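PDB 3CZ8: putative sporulation-specific glycosylase YdhD from Bacillus subtilis subsp. subtilis str. 168, which probably hydrolyses glycosidic bonds of a polysaccharide during sporulation, the modelled part being its family 18 glycosyl hydrolase domain. Local coordinates for residues 290-293 with 294-298. The protein carries 1 engineered substitution. Numbering follows the deposited sequence.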
loop_
_atom_site.group_PDB
_atom_site.type_symbol
_atom_site.label_atom_id
_atom_site.label_comp_id
_atom_site.label_asym_id
_atom_site.label_seq_id
_atom_site.Cartn_x
_atom_site.Cartn_y
_atom_site.Cartn_z
ATOM N N ARG A 290 18.807 -4.000 -10.468
ATOM C CA ARG A 290 19.323 -3.386 -11.694
ATOM C C ARG A 290 19.111 -1.875 -11.751
ATOM O O ARG A 290 19.898 -1.161 -12.369
ATOM C CB ARG A 290 18.712 -4.048 -12.940
ATOM C CG ARG A 290 19.392 -5.353 -13.374
ATOM C CD ARG A 290 20.824 -5.129 -13.879
ATOM N NE ARG A 290 20.871 -4.399 -15.148
ATOM C CZ ARG A 290 21.291 -4.908 -16.305
ATOM N NH1 ARG A 290 21.289 -4.156 -17.397
ATOM N NH2 ARG A 290 21.721 -6.163 -16.378
ATOM N N LYS A 291 18.051 -1.397 -11.103
ATOM C CA LYS A 291 17.775 0.032 -11.020
ATOM C C LYS A 291 18.718 0.756 -10.052
ATOM O O LYS A 291 19.174 1.862 -10.353
ATOM C CB LYS A 291 16.310 0.277 -10.653
ATOM C CG LYS A 291 15.353 0.081 -11.810
ATOM C CD LYS A 291 13.959 -0.185 -11.302
ATOM C CE LYS A 291 12.927 -0.157 -12.412
ATOM N NZ LYS A 291 13.124 -1.204 -13.462
ATOM N N MET A 292 19.007 0.143 -8.901
ATOM C CA MET A 292 20.031 0.666 -7.992
ATOM C C MET A 292 21.427 0.580 -8.629
ATOM O O MET A 292 22.272 1.440 -8.396
ATOM C CB MET A 292 19.984 -0.034 -6.624
ATOM C CG MET A 292 20.982 0.505 -5.580
ATOM S SD MET A 292 21.015 2.306 -5.364
ATOM C CE MET A 292 20.119 2.515 -3.842
ATOM N N GLN A 293 21.635 -0.442 -9.455
ATOM C CA GLN A 293 22.875 -0.631 -10.199
ATOM C C GLN A 293 23.144 0.481 -11.218
ATOM O O GLN A 293 24.266 0.973 -11.298
ATOM C CB GLN A 293 22.883 -1.994 -10.891
ATOM C CG GLN A 293 23.322 -3.147 -10.001
ATOM C CD GLN A 293 23.203 -4.496 -10.696
ATOM O OE1 GLN A 293 23.561 -4.639 -11.869
ATOM N NE2 GLN A 293 22.692 -5.491 -9.974
ATOM N N ILE A 294 22.118 0.881 -11.973
ATOM C CA ILE A 294 22.261 1.965 -12.956
ATOM C C ILE A 294 22.341 3.349 -12.297
ATOM O O ILE A 294 22.878 4.296 -12.876
ATOM C CB ILE A 294 21.178 1.906 -14.075
ATOM C CG1 ILE A 294 21.692 2.590 -15.346
ATOM C CG2 ILE A 294 19.836 2.480 -13.607
ATOM C CD1 ILE A 294 20.897 2.299 -16.590
ATOM N N VAL A 295 21.817 3.448 -11.077
ATOM C CA VAL A 295 21.961 4.646 -10.263
ATOM C C VAL A 295 23.422 4.771 -9.824
ATOM O O VAL A 295 24.003 5.861 -9.887
ATOM C CB VAL A 295 20.965 4.640 -9.068
ATOM C CG1 VAL A 295 21.442 5.511 -7.901
ATOM C CG2 VAL A 295 19.583 5.090 -9.542
ATOM N N ARG A 296 24.011 3.641 -9.435
ATOM C CA ARG A 296 25.407 3.583 -9.009
ATOM C C ARG A 296 26.378 3.762 -10.175
ATOM O O ARG A 296 27.403 4.424 -10.024
ATOM C CB ARG A 296 25.692 2.271 -8.274
ATOM C CG ARG A 296 25.088 2.201 -6.881
ATOM C CD ARG A 296 25.256 0.822 -6.267
ATOM N NE ARG A 296 26.567 0.655 -5.645
ATOM C CZ ARG A 296 26.979 -0.452 -5.034
ATOM N NH1 ARG A 296 26.188 -1.516 -4.958
ATOM N NH2 ARG A 296 28.192 -0.495 -4.499
ATOM N N GLU A 297 26.036 3.173 -11.323
ATOM C CA GLU A 297 26.797 3.301 -12.571
ATOM C C GLU A 297 26.959 4.764 -13.014
ATOM O O GLU A 297 28.030 5.164 -13.468
ATOM C CB GLU A 297 26.126 2.486 -13.687
ATOM C CG GLU A 297 26.885 2.458 -15.022
ATOM C CD GLU A 297 26.060 1.921 -16.194
ATOM O OE1 GLU A 297 26.383 2.272 -17.351
ATOM O OE2 GLU A 297 25.100 1.151 -15.974
ATOM N N TYR A 298 25.901 5.554 -12.869
ATOM C CA TYR A 298 25.911 6.938 -13.323
ATOM C C TYR A 298 26.163 7.946 -12.208
ATOM O O TYR A 298 25.977 9.152 -12.420
ATOM C CB TYR A 298 24.606 7.266 -14.041
ATOM C CG TYR A 298 24.534 6.736 -15.447
ATOM C CD1 TYR A 298 23.951 5.502 -15.724
ATOM C CD2 TYR A 298 25.041 7.476 -16.509
ATOM C CE1 TYR A 298 23.879 5.021 -17.030
ATOM C CE2 TYR A 298 24.969 7.008 -17.814
ATOM C CZ TYR A 298 24.389 5.784 -18.068
ATOM O OH TYR A 298 24.327 5.332 -19.366
#
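Met292 lays its thioether against Val295, one turn further along the same helix, SD of Met292 resting 4.1 Å from CG1 of Val295. With CG of the methionine anti to the backbone N (chi1 -177°), the bend at chi2 sets the sulfur beside the valine methyl, and the bend at chi3 turns only CE. The other valine methyl turns to the backbone, with CG2 of Val295 3.4 Å from O of Lys291. Ile294 behaves alike: its CG2 branch lies 3.4 Å from that same carbonyl oxygen, O of Lys291, while CG1 is swung anti to the backbone N and leads away from the turn.

The case illustrates how the last turns of an alpha-helix combine i to i+4 bonding with local side-chain contacts. Four successive amides, those of Ile294 to Glu297, donate to the carbonyls of residues 290-293. The shortest of these bonds runs from N of Glu297 to O of Gln293 at 2.8 Å, and N of Arg296 reaches O of Met292 at 3.0 Å. The aliphatic stem of Arg296 also passes over that acceptor, its CG 3.3 Å from O of Met292. A longer bond of 3.3 Å joins N of Tyr298 to O of Ile294; Tyr298 is also the first residue to leave helical backbone angles.

The charged ends find partners beyond the two turns: NZ of Lys291, on a buried side chain, forms a salt bridge with Glu283 and a hydrogen bond to the carbonyl of Ala196, while Arg296 and Glu297 form salt bridges with Asp20 and Arg202. Helix 285-297 is an outer helix of the TIM-barrel domain, followed, after the short link 298-301, by strand 302-310, whose Ile303 receives Lys291, Met292 and Val295. Ile294 and Tyr298 pack on helix 198-208, whereas Met292 also meets Met251 of the second subunit.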